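Local atomic coordinates of glycoside Hydrolase (Bacteroides plebeius, PDB entry 5T3B), a protein that probably hydrolyses glycosidic bonds as a family 50 glycoside hydrolase of the human gut bacterium Bacteroides plebeius. Residues 188-193 and 248-253. Residues are numbered along the deposited sequence; the frame is centred on the assembly and turned at random.
Sequences TQAPSF and GFFSDN
P191 O is gripped from the neighbouring backbone by a hydrogen bond from F250 N, 3.0 Å long and nearly straight at 169°, and by a CA-H...O contact from F249 CA. F250 answers through its own carbonyl: F193 N donates to F250 O at 2.9 Å, tilted from the carbonyl plane. The two bonds flank S192 and make a single parallel bridge between S192 and F250, a small example of how a chain leaving a strand, here 188-190, can carry strand-like pairing into a loop. F250 CG stands beside the backbone N and anti to the carbonyl carbon (chi1 -50°), which carries the ring back along 188-193; CE2 lies 3.6 Å from A190 CB, and A190 O meets the ring edge. R336 adds a cation-pi contact. Replacing F250 by alanine is likely to open a gap beside A190 and to leave R336 without this aromatic partner. Beyond the bridge, F193 directs a ring edge at F250 O, and its CE1 packs 3.9 Å from F249 CB, the two rings at 89°. G248 O is buried without a hydrogen-bond partner; A190 CA, 3.1 Å away, makes a CA-H...O contact with it and P191 CD also abuts it, weak compensation at most. The two backbone bonds thus fix the pairing of S192 with F250, while apolar side chains pack around this largely buried junction between the end of strand 188-190 and the loop before helix 264-269.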
loop_
_atom_site.group_PDB
_atom_site.type_symbol
_atom_site.label_atom_id
_atom_site.label_comp_id
_atom_site.label_asym_id
_atom_site.label_seq_id
_atom_site.Cartn_x
_atom_site.Cartn_y
_atom_site.Cartn_z
ATOM N N THR A 188 6.039 2.038 -13.817
ATOM C CA THR A 188 6.920 2.327 -12.704
ATOM C C THR A 188 6.773 1.239 -11.624
ATOM O O THR A 188 5.695 0.693 -11.437
ATOM C CB THR A 188 6.710 3.726 -12.161
ATOM O OG1 THR A 188 5.359 3.988 -11.880
ATOM C CG2 THR A 188 7.157 4.740 -13.162
ATOM N N GLN A 189 7.881 0.955 -10.953
ATOM C CA GLN A 189 7.885 -0.190 -10.022
ATOM C C GLN A 189 8.272 0.210 -8.626
ATOM O O GLN A 189 9.111 1.102 -8.417
ATOM C CB GLN A 189 8.683 -1.368 -10.549
ATOM C CG GLN A 189 10.108 -1.114 -10.674
ATOM C CD GLN A 189 10.981 -2.290 -11.226
ATOM O OE1 GLN A 189 10.624 -3.540 -11.198
ATOM N NE2 GLN A 189 12.075 -1.942 -11.679
ATOM N N ALA A 190 7.704 -0.504 -7.671
ATOM C CA ALA A 190 8.051 -0.335 -6.270
ATOM C C ALA A 190 8.298 -1.724 -5.659
ATOM O O ALA A 190 7.323 -2.417 -5.284
ATOM C CB ALA A 190 6.988 0.372 -5.500
ATOM N N PRO A 191 9.537 -2.215 -5.672
ATOM C CA PRO A 191 9.827 -3.551 -5.167
ATOM C C PRO A 191 9.655 -3.660 -3.700
ATOM O O PRO A 191 9.792 -2.681 -2.948
ATOM C CB PRO A 191 11.283 -3.806 -5.538
ATOM C CG PRO A 191 11.838 -2.405 -5.543
ATOM C CD PRO A 191 10.754 -1.553 -6.164
ATOM N N SER A 192 9.341 -4.867 -3.250
ATOM C CA SER A 192 9.258 -5.221 -1.829
ATOM C C SER A 192 10.405 -6.114 -1.434
ATOM O O SER A 192 10.913 -6.915 -2.264
ATOM C CB SER A 192 7.893 -5.829 -1.527
ATOM O OG SER A 192 7.688 -6.997 -2.344
ATOM N N PHE A 193 10.905 -5.889 -0.233
ATOM C CA PHE A 193 11.997 -6.609 0.391
ATOM C C PHE A 193 11.512 -7.185 1.719
ATOM O O PHE A 193 10.409 -6.939 2.190
ATOM C CB PHE A 193 13.179 -5.664 0.618
ATOM C CG PHE A 193 13.810 -5.173 -0.669
ATOM C CD1 PHE A 193 13.295 -4.098 -1.371
ATOM C CD2 PHE A 193 14.913 -5.778 -1.189
ATOM C CE1 PHE A 193 13.872 -3.650 -2.533
ATOM C CE2 PHE A 193 15.504 -5.318 -2.330
ATOM C CZ PHE A 193 14.963 -4.283 -3.027
ATOM N N GLY A 248 9.873 3.703 -5.526
ATOM C CA GLY A 248 10.468 3.568 -4.222
ATOM C C GLY A 248 10.457 2.126 -3.839
ATOM O O GLY A 248 10.243 1.254 -4.660
ATOM N N PHE A 249 10.713 1.831 -2.538
ATOM C CA PHE A 249 10.717 0.422 -2.095
ATOM C C PHE A 249 10.051 0.260 -0.748
ATOM O O PHE A 249 9.992 1.178 0.067
ATOM C CB PHE A 249 12.139 -0.146 -2.022
ATOM C CG PHE A 249 12.985 0.391 -0.870
ATOM C CD1 PHE A 249 13.587 1.648 -0.952
ATOM C CD2 PHE A 249 13.184 -0.361 0.252
ATOM C CE1 PHE A 249 14.333 2.145 0.070
ATOM C CE2 PHE A 249 13.944 0.132 1.269
ATOM C CZ PHE A 249 14.492 1.404 1.205
ATOM N N PHE A 250 9.583 -0.961 -0.523
ATOM C CA PHE A 250 9.058 -1.371 0.768
ATOM C C PHE A 250 10.083 -2.282 1.412
ATOM O O PHE A 250 10.666 -3.141 0.750
ATOM C CB PHE A 250 7.752 -2.154 0.624
ATOM C CG PHE A 250 6.761 -1.452 -0.262
ATOM C CD1 PHE A 250 6.025 -0.361 0.201
ATOM C CD2 PHE A 250 6.611 -1.846 -1.581
ATOM C CE1 PHE A 250 5.189 0.303 -0.642
ATOM C CE2 PHE A 250 5.780 -1.167 -2.439
ATOM C CZ PHE A 250 5.065 -0.114 -1.971
ATOM N N SER A 251 10.302 -2.149 2.718
ATOM C CA SER A 251 11.355 -2.935 3.402
ATOM C C SER A 251 10.853 -4.277 4.001
ATOM O O SER A 251 11.659 -5.084 4.431
ATOM C CB SER A 251 12.013 -2.097 4.482
ATOM O OG SER A 251 11.074 -1.664 5.414
ATOM N N ASP A 252 9.529 -4.413 4.145
ATOM C CA ASP A 252 8.885 -5.537 4.777
ATOM C C ASP A 252 7.414 -5.409 4.465
ATOM O O ASP A 252 6.973 -4.476 3.789
ATOM C CB ASP A 252 9.196 -5.602 6.271
ATOM C CG ASP A 252 10.408 -6.419 6.625
ATOM O OD1 ASP A 252 10.476 -7.597 6.272
ATOM O OD2 ASP A 252 11.361 -5.936 7.339
ATOM N N ASN A 253 6.651 -6.383 4.980
ATOM C CA ASN A 253 5.225 -6.419 4.747
ATOM C C ASN A 253 4.513 -6.926 5.997
ATOM O O ASN A 253 4.806 -8.037 6.462
ATOM C CB ASN A 253 4.881 -7.350 3.611
ATOM C CG ASN A 253 3.394 -7.407 3.280
ATOM O OD1 ASN A 253 2.721 -6.403 3.058
ATOM N ND2 ASN A 253 2.884 -8.626 3.249
#